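Local coordinates for protein ArCE4A (Arthrobacter sp. AW19M34-1, PDB 5LGC) that probably removes N-acetyl groups from N-acetylglucosamine-containing polysaccharides such as chitin, as a polysaccharide deacetylase with a NodB homology domain, at residues Val143-Trp148 and Ser168-His173; Thr54-Gly59 and Ile118-Tyr123. All coordinates share one frame; numbering follows the deposited sequence.

Contact 1 of 2, residues Val143-Trp148 and Ser168-His173. With NAG (2-acetamido-2-deoxy-beta-D-glucopyranose), chain B; NAG (2-acetamido-2-deoxy-beta-D-glucopyranose), chain C.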
loop_
_atom_site.group_PDB
_atom_site.type_symbol
_atom_site.label_atom_id
_atom_site.label_comp_id
_atom_site.label_asym_id
_atom_site.label_seq_id
_atom_site.Cartn_x
_atom_site.Cartn_y
_atom_site.Cartn_z
ATOM N N VAL A 143 3.928 3.226 -10.675
ATOM C CA VAL A 143 4.057 1.977 -11.411
ATOM C C VAL A 143 2.839 1.098 -11.158
ATOM O O VAL A 143 2.598 0.653 -10.036
ATOM C CB VAL A 143 5.341 1.200 -11.022
ATOM C CG1 VAL A 143 5.454 -0.074 -11.846
ATOM C CG2 VAL A 143 6.575 2.068 -11.231
ATOM N N ASP A 144 2.068 0.852 -12.210
ATOM C CA ASP A 144 0.924 -0.041 -12.111
ATOM C C ASP A 144 1.297 -1.387 -12.714
ATOM O O ASP A 144 1.443 -1.504 -13.929
ATOM C CB ASP A 144 -0.292 0.559 -12.824
ATOM C CG ASP A 144 -1.580 -0.173 -12.500
ATOM O OD1 ASP A 144 -1.523 -1.276 -11.913
ATOM O OD2 ASP A 144 -2.657 0.356 -12.839
ATOM N N THR A 145 1.459 -2.402 -11.867
ATOM C CA THR A 145 1.847 -3.733 -12.336
ATOM C C THR A 145 0.735 -4.401 -13.129
ATOM O O THR A 145 0.976 -5.369 -13.854
ATOM C CB THR A 145 2.240 -4.659 -11.167
ATOM O OG1 THR A 145 1.161 -4.740 -10.224
ATOM C CG2 THR A 145 3.485 -4.136 -10.476
ATOM N N LEU A 146 -0.477 -3.875 -12.975
ATOM C CA LEU A 146 -1.675 -4.408 -13.613
ATOM C C LEU A 146 -2.001 -5.828 -13.150
ATOM O O LEU A 146 -2.738 -6.543 -13.825
ATOM C CB LEU A 146 -1.531 -4.375 -15.139
ATOM C CG LEU A 146 -1.280 -2.996 -15.750
ATOM C CD1 LEU A 146 -0.988 -3.101 -17.236
ATOM C CD2 LEU A 146 -2.467 -2.079 -15.496
ATOM N N ASP A 147 -1.473 -6.231 -11.994
ATOM C CA ASP A 147 -1.689 -7.590 -11.498
ATOM C C ASP A 147 -3.176 -7.877 -11.264
ATOM O O ASP A 147 -3.615 -9.021 -11.366
ATOM C CB ASP A 147 -0.884 -7.844 -10.212
ATOM C CG ASP A 147 -1.282 -6.923 -9.072
ATOM O OD1 ASP A 147 -1.777 -5.810 -9.352
ATOM O OD2 ASP A 147 -1.094 -7.313 -7.893
ATOM N N TRP A 148 -3.949 -6.835 -10.971
ATOM C CA TRP A 148 -5.388 -6.986 -10.778
ATOM C C TRP A 148 -6.062 -7.514 -12.034
ATOM O O TRP A 148 -7.090 -8.186 -11.961
ATOM C CB TRP A 148 -6.029 -5.655 -10.370
ATOM C CG TRP A 148 -5.728 -4.510 -11.295
ATOM C CD1 TRP A 148 -4.623 -3.711 -11.270
ATOM C CD2 TRP A 148 -6.551 -4.021 -12.370
ATOM N NE1 TRP A 148 -4.697 -2.764 -12.261
ATOM C CE2 TRP A 148 -5.869 -2.930 -12.951
ATOM C CE3 TRP A 148 -7.788 -4.401 -12.897
ATOM C CZ2 TRP A 148 -6.386 -2.216 -14.033
ATOM C CZ3 TRP A 148 -8.301 -3.687 -13.975
ATOM C CH2 TRP A 148 -7.599 -2.608 -14.529
ATOM N N SER A 168 9.995 5.452 -6.753
ATOM C CA SER A 168 8.749 4.909 -7.276
ATOM C C SER A 168 7.903 4.281 -6.182
ATOM O O SER A 168 8.417 3.780 -5.173
ATOM C CB SER A 168 9.010 3.864 -8.363
ATOM O OG SER A 168 9.295 4.471 -9.606
ATOM N N ILE A 169 6.595 4.328 -6.399
ATOM C CA ILE A 169 5.639 3.578 -5.610
ATOM C C ILE A 169 4.975 2.556 -6.523
ATOM O O ILE A 169 4.311 2.919 -7.488
ATOM C CB ILE A 169 4.580 4.493 -4.990
ATOM C CG1 ILE A 169 5.235 5.476 -4.024
ATOM C CG2 ILE A 169 3.507 3.668 -4.296
ATOM C CD1 ILE A 169 4.290 6.518 -3.489
ATOM N N ILE A 170 5.168 1.277 -6.229
ATOM C CA ILE A 170 4.668 0.221 -7.095
ATOM C C ILE A 170 3.340 -0.317 -6.585
ATOM O O ILE A 170 3.202 -0.644 -5.411
ATOM C CB ILE A 170 5.683 -0.926 -7.205
ATOM C CG1 ILE A 170 7.023 -0.391 -7.713
ATOM C CG2 ILE A 170 5.160 -2.025 -8.121
ATOM C CD1 ILE A 170 8.091 -1.448 -7.815
ATOM N N LEU A 171 2.355 -0.396 -7.474
ATOM C CA LEU A 171 1.035 -0.855 -7.078
ATOM C C LEU A 171 0.824 -2.326 -7.393
ATOM O O LEU A 171 0.885 -2.748 -8.550
ATOM C CB LEU A 171 -0.054 -0.027 -7.759
ATOM C CG LEU A 171 -1.464 -0.588 -7.558
ATOM C CD1 LEU A 171 -1.870 -0.547 -6.096
ATOM C CD2 LEU A 171 -2.473 0.158 -8.417
ATOM N N MET A 172 0.568 -3.097 -6.347
ATOM C CA MET A 172 0.208 -4.497 -6.479
ATOM C C MET A 172 -1.033 -4.751 -5.648
ATOM O O MET A 172 -1.440 -3.901 -4.853
ATOM C CB MET A 172 1.361 -5.398 -6.038
ATOM C CG MET A 172 2.384 -5.642 -7.138
ATOM S SD MET A 172 3.925 -6.342 -6.527
ATOM C CE MET A 172 4.372 -5.118 -5.301
ATOM N N HIS A 173 -1.653 -5.908 -5.832
ATOM C CA HIS A 173 -2.863 -6.199 -5.082
ATOM C C HIS A 173 -2.753 -7.488 -4.290
ATOM O O HIS A 173 -2.415 -8.540 -4.827
ATOM C CB HIS A 173 -4.070 -6.255 -6.017
ATOM C CG HIS A 173 -4.446 -4.925 -6.585
ATOM N ND1 HIS A 173 -3.722 -4.311 -7.584
ATOM C CD2 HIS A 173 -5.460 -4.080 -6.281
ATOM C CE1 HIS A 173 -4.282 -3.151 -7.881
ATOM N NE2 HIS A 173 -5.335 -2.985 -7.103
HETATM C C1 NAG B . -6.802 2.253 -13.442
HETATM C C2 NAG B . -7.991 1.315 -13.683
HETATM C C3 NAG B . -8.687 1.096 -12.349
HETATM C C4 NAG B . -7.687 0.470 -11.400
HETATM C C5 NAG B . -6.525 1.446 -11.218
HETATM C C6 NAG B . -5.540 0.895 -10.182
HETATM C C7 NAG B . -9.526 3.115 -14.499
HETATM C C8 NAG B . -10.425 3.521 -15.664
HETATM N N2 NAG B . -8.909 1.925 -14.667
HETATM O O1 NAG B . -6.078 2.449 -14.660
HETATM O O3 NAG B . -9.796 0.202 -12.534
HETATM O O4 NAG B . -8.281 0.250 -10.134
HETATM O O5 NAG B . -5.894 1.687 -12.493
HETATM O O6 NAG B . -5.036 -0.371 -10.617
HETATM O O7 NAG B . -9.435 3.842 -13.508
HETATM C C1 NAG C . -8.408 -1.118 -9.751
HETATM C C2 NAG C . -8.665 -1.049 -8.326
HETATM C C3 NAG C . -8.669 -2.515 -7.847
HETATM C C4 NAG C . -9.874 -3.145 -8.477
HETATM C C5 NAG C . -9.713 -3.039 -10.000
HETATM C C6 NAG C . -10.939 -3.676 -10.660
HETATM C C7 NAG C . -7.447 0.219 -6.554
HETATM C C8 NAG C . -6.094 0.849 -6.235
HETATM N N2 NAG C . -7.498 -0.363 -7.752
HETATM O O3 NAG C . -8.753 -2.592 -6.424
HETATM O O4 NAG C . -9.929 -4.538 -8.125
HETATM O O5 NAG C . -9.598 -1.668 -10.408
HETATM O O6 NAG C . -12.125 -2.993 -10.237
HETATM O O7 NAG C . -8.429 0.435 -5.851
#

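Contact 2 of 2, residues Thr54-Gly59 and Ile118-Tyr123. With NAG (2-acetamido-2-deoxy-beta-D-glucopyranose), chain C; NAG (2-acetamido-2-deoxy-beta-D-glucopyranose), chain B.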
loop_
_atom_site.group_PDB
_atom_site.type_symbol
_atom_site.label_atom_id
_atom_site.label_comp_id
_atom_site.label_asym_id
_atom_site.label_seq_id
_atom_site.Cartn_x
_atom_site.Cartn_y
_atom_site.Cartn_z
ATOM N N THR A 54 3.986 -1.656 2.213
ATOM C CA THR A 54 2.856 -0.857 2.658
ATOM C C THR A 54 1.563 -1.507 2.197
ATOM O O THR A 54 1.389 -1.800 1.014
ATOM C CB THR A 54 2.941 0.588 2.128
ATOM O OG1 THR A 54 4.218 1.136 2.467
ATOM C CG2 THR A 54 1.844 1.459 2.735
ATOM N N PHE A 55 0.661 -1.745 3.140
ATOM C CA PHE A 55 -0.610 -2.377 2.820
ATOM C C PHE A 55 -1.749 -1.377 2.952
ATOM O O PHE A 55 -2.032 -0.886 4.045
ATOM C CB PHE A 55 -0.846 -3.588 3.731
ATOM C CG PHE A 55 0.173 -4.682 3.557
ATOM C CD1 PHE A 55 -0.035 -5.701 2.641
ATOM C CD2 PHE A 55 1.342 -4.688 4.303
ATOM C CE1 PHE A 55 0.895 -6.704 2.478
ATOM C CE2 PHE A 55 2.280 -5.691 4.139
ATOM C CZ PHE A 55 2.057 -6.700 3.228
ATOM N N PHE A 56 -2.385 -1.051 1.833
ATOM C CA PHE A 56 -3.585 -0.228 1.872
ATOM C C PHE A 56 -4.787 -1.141 2.028
ATOM O O PHE A 56 -5.267 -1.736 1.061
ATOM C CB PHE A 56 -3.695 0.641 0.621
ATOM C CG PHE A 56 -2.636 1.700 0.544
ATOM C CD1 PHE A 56 -2.837 2.941 1.123
ATOM C CD2 PHE A 56 -1.432 1.447 -0.085
ATOM C CE1 PHE A 56 -1.862 3.919 1.058
ATOM C CE2 PHE A 56 -0.450 2.418 -0.149
ATOM C CZ PHE A 56 -0.664 3.654 0.424
ATOM N N VAL A 57 -5.258 -1.256 3.265
ATOM C CA VAL A 57 -6.271 -2.238 3.603
ATOM C C VAL A 57 -7.691 -1.698 3.489
ATOM O O VAL A 57 -7.958 -0.520 3.731
ATOM C CB VAL A 57 -6.061 -2.785 5.026
ATOM C CG1 VAL A 57 -4.749 -3.551 5.101
ATOM C CG2 VAL A 57 -6.079 -1.658 6.045
ATOM N N LEU A 58 -8.587 -2.590 3.095
ATOM C CA LEU A 58 -10.014 -2.319 3.065
ATOM C C LEU A 58 -10.612 -2.465 4.455
ATOM O O LEU A 58 -10.456 -3.510 5.087
ATOM C CB LEU A 58 -10.722 -3.276 2.110
ATOM C CG LEU A 58 -10.799 -3.018 0.610
ATOM C CD1 LEU A 58 -11.811 -3.984 0.017
ATOM C CD2 LEU A 58 -11.185 -1.576 0.313
ATOM N N GLY A 59 -11.314 -1.434 4.916
ATOM C CA GLY A 59 -11.937 -1.457 6.229
ATOM C C GLY A 59 -12.764 -2.704 6.498
ATOM O O GLY A 59 -12.686 -3.284 7.580
ATOM N N ILE A 118 -1.796 7.344 6.084
ATOM C CA ILE A 118 -1.950 7.614 4.662
ATOM C C ILE A 118 -3.189 6.915 4.112
ATOM O O ILE A 118 -3.642 5.908 4.662
ATOM C CB ILE A 118 -0.709 7.164 3.858
ATOM C CG1 ILE A 118 -0.404 5.687 4.115
ATOM C CG2 ILE A 118 0.498 8.018 4.210
ATOM C CD1 ILE A 118 0.790 5.165 3.331
ATOM N N LEU A 119 -3.737 7.463 3.036
ATOM C CA LEU A 119 -4.900 6.879 2.375
ATOM C C LEU A 119 -4.657 6.803 0.873
ATOM O O LEU A 119 -4.118 7.736 0.277
ATOM C CB LEU A 119 -6.167 7.698 2.674
ATOM C CG LEU A 119 -7.509 7.143 2.182
ATOM C CD1 LEU A 119 -8.628 7.511 3.144
ATOM C CD2 LEU A 119 -7.834 7.646 0.784
ATOM N N ARG A 120 -5.056 5.690 0.261
ATOM C CA ARG A 120 -5.065 5.596 -1.198
ATOM C C ARG A 120 -6.504 5.587 -1.700
ATOM O O ARG A 120 -7.291 4.729 -1.321
ATOM C CB ARG A 120 -4.322 4.346 -1.674
ATOM C CG ARG A 120 -4.327 4.134 -3.190
ATOM C CD ARG A 120 -3.398 2.988 -3.589
ATOM N NE ARG A 120 -1.990 3.383 -3.625
ATOM C CZ ARG A 120 -0.967 2.533 -3.580
ATOM N NH1 ARG A 120 -1.180 1.228 -3.473
ATOM N NH2 ARG A 120 0.277 2.991 -3.624
ATOM N N PRO A 121 -6.862 6.564 -2.544
ATOM C CA PRO A 121 -8.231 6.591 -3.072
ATOM C C PRO A 121 -8.498 5.437 -4.037
ATOM O O PRO A 121 -7.674 5.173 -4.915
ATOM C CB PRO A 121 -8.310 7.943 -3.792
ATOM C CG PRO A 121 -6.887 8.307 -4.099
ATOM C CD PRO A 121 -6.063 7.724 -2.977
ATOM N N PRO A 122 -9.631 4.740 -3.858
ATOM C CA PRO A 122 -10.028 3.649 -4.753
ATOM C C PRO A 122 -10.077 4.091 -6.210
ATOM O O PRO A 122 -10.573 5.179 -6.505
ATOM C CB PRO A 122 -11.423 3.272 -4.242
ATOM C CG PRO A 122 -11.364 3.598 -2.785
ATOM C CD PRO A 122 -10.546 4.865 -2.709
ATOM N N TYR A 123 -9.538 3.254 -7.097
ATOM C CA TYR A 123 -9.498 3.513 -8.539
ATOM C C TYR A 123 -8.652 4.733 -8.881
ATOM O O TYR A 123 -8.631 5.178 -10.026
ATOM C CB TYR A 123 -10.921 3.661 -9.090
ATOM C CG TYR A 123 -11.825 2.576 -8.556
ATOM C CD1 TYR A 123 -11.661 1.258 -8.958
ATOM C CD2 TYR A 123 -12.810 2.858 -7.615
ATOM C CE1 TYR A 123 -12.467 0.251 -8.457
ATOM C CE2 TYR A 123 -13.620 1.856 -7.107
ATOM C CZ TYR A 123 -13.442 0.554 -7.532
ATOM O OH TYR A 123 -14.241 -0.450 -7.031
HETATM C C1 NAG C . -8.408 -1.118 -9.751
HETATM C C2 NAG C . -8.665 -1.049 -8.326
HETATM C C3 NAG C . -8.669 -2.515 -7.847
HETATM C C4 NAG C . -9.874 -3.145 -8.477
HETATM C C5 NAG C . -9.713 -3.039 -10.000
HETATM C C6 NAG C . -10.939 -3.676 -10.660
HETATM C C7 NAG C . -7.447 0.219 -6.554
HETATM C C8 NAG C . -6.094 0.849 -6.235
HETATM N N2 NAG C . -7.498 -0.363 -7.752
HETATM O O3 NAG C . -8.753 -2.592 -6.424
HETATM O O4 NAG C . -9.929 -4.538 -8.125
HETATM O O5 NAG C . -9.598 -1.668 -10.408
HETATM O O6 NAG C . -12.125 -2.993 -10.237
HETATM O O7 NAG C . -8.429 0.435 -5.851
HETATM C C1 NAG B . -6.802 2.253 -13.442
HETATM C C2 NAG B . -7.991 1.315 -13.683
HETATM C C3 NAG B . -8.687 1.096 -12.349
HETATM C C4 NAG B . -7.687 0.470 -11.400
HETATM C C5 NAG B . -6.525 1.446 -11.218
HETATM C C6 NAG B . -5.540 0.895 -10.182
HETATM C C7 NAG B . -9.526 3.115 -14.499
HETATM C C8 NAG B . -10.425 3.521 -15.664
HETATM N N2 NAG B . -8.909 1.925 -14.667
HETATM O O1 NAG B . -6.078 2.449 -14.660
HETATM O O3 NAG B . -9.796 0.202 -12.534
HETATM O O4 NAG B . -8.281 0.250 -10.134
HETATM O O5 NAG B . -5.894 1.687 -12.493
HETATM O O6 NAG B . -5.036 -0.371 -10.617
HETATM O O7 NAG B . -9.435 3.842 -13.508
#

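Contact 1 of 2, residues Val143-Trp148 and Ser168-His173
Parallel β-pairing at one end of the NodB-homology sheet brings Val-143 against Ile-170 and Asp-144 against Leu-171. Two backbone bonds fix the register: Val-143 N donates to Ile-169 O, and Leu-171 N to Val-143 O at 2.8 Å. Beyond the pairing, Thr-145 takes over with its side chain. Thr-145 OG1 donates to Leu-171 O over 2.6 Å, in the carbonyl plane, and the same oxygen also receives a weak bond from Thr-145 N; the methyl CG2 turns to Ile-170 CG2.

Asp-147, at the start of the next helix, grips His-173 twice. Asp-147 OD2 receives the backbone N of His-173 at 2.6 Å through its syn lone pair, while OD1 receives ring ND1 at 3.0 Å on its syn side. With CG wedged between backbone N and carbonyl carbon (chi1 62°), the carboxylate swings back over the strand end. The ND1 bond restrains the turn of the imidazole, while the OD2 bond holds its backbone; His-176 adds a weak bond to OD2.

Trp-148 packs beside that imidazole. Trp-148 CB sits over the ring face, 4.0 Å from the centroid of His-173, and its five-membered ring presents an edge to the same histidine in an offset edge-to-face pair with planes at 63°. The indole then serves the bound sugars: one face carries C4 of the chain B NAG and C5 of the chain C NAG, while Trp-148 NE1 lies 2.9 Å from O6 of the chain B NAG. With an alanine in place of Trp-148, the two sugars would probably lose the indole face beside them and O6 its close NE1 neighbour.

Asp-144 OD2 accepts weakly from the same O6. Its OD1 takes Leu-146 N in an Asx turn ahead of the helix. Carboxylate-held histidine and sugar-stacking tryptophan together fit the substrate-binding groove of a family 4 carbohydrate esterase.

Contact 2 of 2, residues Thr54-Gly59 and Ile118-Tyr123
Phe-56 meets Arg-120 broadside, the arginine folded across one face of the phenyl ring. Arg-120 CB lies 3.8 Å from the centroid of the Phe-56 ring, a CH-pi contact 26° off the normal. The chain then bends at chi3 (-80°), which brings the guanidinium back over the same face: Phe-56 CE2 stands above the middle of that group, 3.5 Å from Arg-120 CZ, with the two planes 33° apart. Near the far rim of the phenyl ring, Ile-118 crosses at about a right angle and places CD1 3.6 Å from Phe-56 CZ. That same methyl, Ile-118 CD1, meets Thr-54 CG2 tip to tip at 3.9 Å.

Strand 54-57 belongs to the central parallel sheet of the NodB-homology fold, a distorted β/α barrel in this family, and segment 118-123 is a loop that approaches the strand most closely where Arg-120 faces Phe-56. With no hydrogen bond between the two segments, apolar and face-on contacts carry the junction.

The second shell sets the guanidinium's orientation. NH1 forms a salt bridge with Asp-32 and a hydrogen bond with Thr-30, while NE and NH2 donate to the carbonyls of Val-139 and Leu-140. Every guanidinium nitrogen of this buried charge therefore has a partner. Farther along the loop, Tyr-123 N donates to the acetamide O7 of the chain C NAG at 3.3 Å in a nearly straight bond, and its ring keeps O6 of that sugar at its edge and meets His-86.

Overall arrangement
Both contacts are buried, contact 2 lying nearer the chain centre (about 6 Å from its midpoint) than contact 1 (about 9 Å). They draw on different strands of one parallel sheet and differ in chemistry. Contact 1 pairs two strands through backbone bonds and ends in polar side-chain bonds, whereas contact 2 joins a strand to a loop through a phenyl face, a guanidinium and aliphatic carbons. Their centres are about 13 Å apart, yet they meet directly: Leu-171 CD1 packs 3.2 Å from Arg-120 NH1. Both also reach the two NAG units, with Trp-148 supplying an aromatic face and Tyr-123 a backbone N-H.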